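Local atomic coordinates of minor fimbrium tip subunit Mfa3 (Porphyromonas gingivalis ATCC 33277, PDB entry 5NF4), a protein that forms part of the tip of the minor fimbriae, filaments that mediate biofilm formation and adhesion to host cells and other oral bacteria. Residues 66-74 with 89-100. Sequence-based numbering, arbitrary orientation.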
loop_
_atom_site.group_PDB
_atom_site.type_symbol
_atom_site.label_atom_id
_atom_site.label_comp_id
_atom_site.label_asym_id
_atom_site.label_seq_id
_atom_site.Cartn_x
_atom_site.Cartn_y
_atom_site.Cartn_z
ATOM N N GLU A 66 8.691 4.690 -7.009
ATOM C CA GLU A 66 7.463 4.111 -6.427
ATOM C C GLU A 66 7.107 2.776 -7.081
ATOM O O GLU A 66 6.356 1.985 -6.519
ATOM C CB GLU A 66 6.239 5.036 -6.601
ATOM C CG GLU A 66 6.348 6.459 -6.073
ATOM C CD GLU A 66 5.079 7.283 -6.366
ATOM O OE1 GLU A 66 4.880 8.330 -5.728
ATOM O OE2 GLU A 66 4.287 6.913 -7.262
ATOM N N ASP A 67 7.605 2.571 -8.292
ATOM C CA ASP A 67 7.207 1.407 -9.093
ATOM C C ASP A 67 8.254 0.303 -9.148
ATOM O O ASP A 67 8.028 -0.742 -9.757
ATOM C CB ASP A 67 6.906 1.873 -10.521
ATOM C CG ASP A 67 5.884 2.983 -10.564
ATOM O OD1 ASP A 67 4.977 2.987 -9.707
ATOM O OD2 ASP A 67 5.984 3.854 -11.448
ATOM N N ARG A 68 9.414 0.541 -8.556
ATOM C CA ARG A 68 10.540 -0.364 -8.756
ATOM C C ARG A 68 10.379 -1.610 -7.931
ATOM O O ARG A 68 10.030 -1.547 -6.755
ATOM C CB ARG A 68 11.859 0.321 -8.407
ATOM C CG ARG A 68 12.427 1.147 -9.538
ATOM C CD ARG A 68 13.760 1.774 -9.180
ATOM N NE ARG A 68 14.157 2.785 -10.161
ATOM C CZ ARG A 68 15.380 3.292 -10.272
ATOM N NH1 ARG A 68 16.359 2.878 -9.473
ATOM N NH2 ARG A 68 15.628 4.207 -11.201
ATOM N N VAL A 69 10.615 -2.750 -8.575
ATOM C CA VAL A 69 10.615 -4.020 -7.898
ATOM C C VAL A 69 12.041 -4.546 -7.938
ATOM O O VAL A 69 12.486 -5.067 -8.958
ATOM C CB VAL A 69 9.659 -5.031 -8.558
ATOM C CG1 VAL A 69 9.615 -6.310 -7.734
ATOM C CG2 VAL A 69 8.256 -4.428 -8.705
ATOM N N HIS A 70 12.716 -4.438 -6.798
ATOM C CA HIS A 70 14.132 -4.788 -6.645
ATOM C C HIS A 70 14.361 -6.272 -6.406
ATOM O O HIS A 70 15.379 -6.824 -6.805
ATOM C CB HIS A 70 14.720 -4.008 -5.469
ATOM C CG HIS A 70 14.759 -2.535 -5.702
ATOM N ND1 HIS A 70 13.732 -1.695 -5.326
ATOM C CD2 HIS A 70 15.685 -1.757 -6.310
ATOM C CE1 HIS A 70 14.041 -0.458 -5.674
ATOM N NE2 HIS A 70 15.218 -0.469 -6.278
ATOM N N SER A 71 13.426 -6.884 -5.706
ATOM C CA SER A 71 13.435 -8.325 -5.506
ATOM C C SER A 71 12.017 -8.835 -5.506
ATOM O O SER A 71 11.091 -8.117 -5.155
ATOM C CB SER A 71 14.125 -8.704 -4.200
ATOM O OG SER A 71 13.339 -8.297 -3.088
ATOM N N LEU A 72 11.851 -10.093 -5.888
ATOM C CA LEU A 72 10.544 -10.709 -5.937
ATOM C C LEU A 72 10.646 -12.191 -5.603
ATOM O O LEU A 72 11.322 -12.930 -6.312
ATOM C CB LEU A 72 9.931 -10.531 -7.332
ATOM C CG LEU A 72 8.561 -11.188 -7.528
ATOM C CD1 LEU A 72 7.518 -10.520 -6.633
ATOM C CD2 LEU A 72 8.161 -11.165 -8.996
ATOM N N ALA A 73 9.973 -12.607 -4.544
ATOM C CA ALA A 73 9.878 -14.020 -4.192
ATOM C C ALA A 73 8.516 -14.548 -4.569
ATOM O O ALA A 73 7.499 -13.895 -4.356
ATOM C CB ALA A 73 10.122 -14.241 -2.721
ATOM N N MET A 74 8.505 -15.738 -5.164
ATOM C CA MET A 74 7.275 -16.424 -5.459
ATOM C C MET A 74 7.344 -17.744 -4.716
ATOM O O MET A 74 8.354 -18.449 -4.844
ATOM C CB MET A 74 7.108 -16.686 -6.969
ATOM C CG MET A 74 5.759 -17.349 -7.274
ATOM S SD MET A 74 5.608 -17.933 -8.979
ATOM C CE MET A 74 6.817 -19.254 -8.873
ATOM N N PHE A 89 13.094 -16.953 -6.853
ATOM C CA PHE A 89 13.524 -15.640 -6.372
ATOM C C PHE A 89 14.154 -14.838 -7.511
ATOM O O PHE A 89 14.984 -15.355 -8.286
ATOM C CB PHE A 89 14.493 -15.788 -5.196
ATOM C CG PHE A 89 14.944 -14.483 -4.648
ATOM C CD1 PHE A 89 14.123 -13.768 -3.818
ATOM C CD2 PHE A 89 16.186 -13.968 -4.996
ATOM C CE1 PHE A 89 14.546 -12.521 -3.285
ATOM C CE2 PHE A 89 16.617 -12.738 -4.489
ATOM C CZ PHE A 89 15.788 -12.017 -3.653
ATOM N N SER A 90 13.723 -13.585 -7.659
ATOM C CA SER A 90 14.293 -12.700 -8.691
ATOM C C SER A 90 14.855 -11.467 -8.028
ATOM O O SER A 90 14.318 -11.014 -7.039
ATOM C CB SER A 90 13.244 -12.261 -9.711
ATOM O OG SER A 90 12.455 -13.333 -10.172
ATOM N N SER A 91 15.917 -10.932 -8.607
ATOM C CA SER A 91 16.447 -9.655 -8.158
ATOM C C SER A 91 17.007 -8.899 -9.351
ATOM O O SER A 91 17.365 -9.480 -10.380
ATOM C CB SER A 91 17.505 -9.853 -7.063
ATOM O OG SER A 91 18.611 -10.583 -7.549
ATOM N N SER A 92 17.039 -7.582 -9.218
ATOM C CA SER A 92 17.590 -6.739 -10.248
ATOM C C SER A 92 18.800 -6.088 -9.630
ATOM O O SER A 92 18.697 -5.409 -8.601
ATOM C CB SER A 92 16.570 -5.714 -10.734
ATOM O OG SER A 92 17.118 -4.874 -11.732
ATOM N N ILE A 93 19.952 -6.365 -10.228
ATOM C CA ILE A 93 21.205 -5.783 -9.791
ATOM C C ILE A 93 21.058 -4.272 -9.869
ATOM O O ILE A 93 21.602 -3.531 -9.052
ATOM C CB ILE A 93 22.391 -6.283 -10.653
ATOM C CG1 ILE A 93 23.713 -5.678 -10.164
ATOM C CG2 ILE A 93 22.149 -5.994 -12.140
ATOM C CD1 ILE A 93 24.123 -6.151 -8.783
ATOM N N GLY A 94 20.278 -3.834 -10.850
ATOM C CA GLY A 94 19.960 -2.437 -11.027
ATOM C C GLY A 94 19.653 -2.205 -12.492
ATOM O O GLY A 94 19.632 -3.159 -13.275
ATOM N N SER A 95 19.393 -0.956 -12.870
ATOM C CA SER A 95 19.258 0.146 -11.922
ATOM C C SER A 95 17.962 -0.023 -11.140
ATOM O O SER A 95 17.871 0.342 -9.964
ATOM C CB SER A 95 19.279 1.490 -12.654
ATOM O OG SER A 95 18.398 1.486 -13.767
ATOM N N GLY A 96 16.966 -0.600 -11.808
ATOM C CA GLY A 96 15.686 -0.883 -11.193
ATOM C C GLY A 96 14.616 -1.176 -12.228
ATOM O O GLY A 96 14.237 -0.291 -12.994
ATOM N N THR A 97 14.133 -2.417 -12.249
ATOM C CA THR A 97 13.039 -2.801 -13.141
ATOM C C THR A 97 11.699 -2.753 -12.418
ATOM O O THR A 97 11.649 -2.678 -11.193
ATOM C CB THR A 97 13.257 -4.217 -13.749
ATOM O OG1 THR A 97 12.114 -4.589 -14.533
ATOM C CG2 THR A 97 13.481 -5.264 -12.672
ATOM N N SER A 98 10.608 -2.746 -13.174
ATOM C CA SER A 98 9.274 -2.777 -12.561
ATOM C C SER A 98 8.560 -4.075 -12.892
ATOM O O SER A 98 7.429 -4.294 -12.466
ATOM C CB SER A 98 8.417 -1.612 -13.046
ATOM O OG SER A 98 8.033 -1.810 -14.404
ATOM N N THR A 99 9.220 -4.918 -13.678
ATOM C CA THR A 99 8.612 -6.166 -14.142
ATOM C C THR A 99 9.612 -7.317 -14.167
ATOM O O THR A 99 10.790 -7.112 -14.483
ATOM C CB THR A 99 8.052 -6.021 -15.561
ATOM O OG1 THR A 99 9.147 -5.878 -16.471
ATOM C CG2 THR A 99 7.133 -4.808 -15.686
ATOM N N TYR A 100 9.107 -8.524 -13.889
ATOM C CA TYR A 100 9.881 -9.757 -13.971
ATOM C C TYR A 100 9.135 -10.741 -14.832
ATOM O O TYR A 100 7.927 -10.878 -14.717
ATOM C CB TYR A 100 10.131 -10.353 -12.577
ATOM C CG TYR A 100 11.167 -9.565 -11.818
ATOM C CD1 TYR A 100 12.519 -9.707 -12.097
ATOM C CD2 TYR A 100 10.794 -8.640 -10.867
ATOM C CE1 TYR A 100 13.463 -8.967 -11.416
ATOM C CE2 TYR A 100 11.722 -7.899 -10.189
ATOM C CZ TYR A 100 13.054 -8.062 -10.463
ATOM O OH TYR A 100 13.981 -7.306 -9.775
#
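The phenol of Tyr100 donates its hydroxyl hydrogen to the carbonyl of Val69, with OH 2.8 Å from Val69 O and tilted 27° out of the carbonyl plane. Tyrosine suits this place because its ring also packs: the Val69 branch CG1, set anti to the backbone N (chi1 -175°), meets the ring edge in its plane, 3.6 Å from Tyr100 CE2. Leu72 CD2 lies against the same ring near Tyr100 CD2, the two side chains running antiparallel, while CB of the small Ser90 lies over one face, offset toward the rim. Val69 N in turn donates to Thr97 O at 2.8 Å, almost straight at the hydrogen (163°), so both polar backbone atoms of this buried valine are satisfied by the 89-100 segment.

From Ser71 on, the segments run as an antiparallel hairpin, strand 71-78 with strand 84-91. Leu72 and Ser90 form a hydrogen-bonded pair, Leu72 N to Ser90 O at 2.9 Å and Ser90 N to Leu72 O at 2.8 Å, and Ser92 N extends the ladder to His70 O. Phe89 brings its ring edge to Ala73 CB and its CZ to within 3.7 Å of Ser71 CB; a small methyl and a flat apolar ring suit this face, where Met126 touches both Ala73 and Phe89. Backbone bonds thus set the hairpin's register, while Tyr100, polar-tipped with an apolar ring, ties the start of strand 99-106 to the residues leading into strand 71-78.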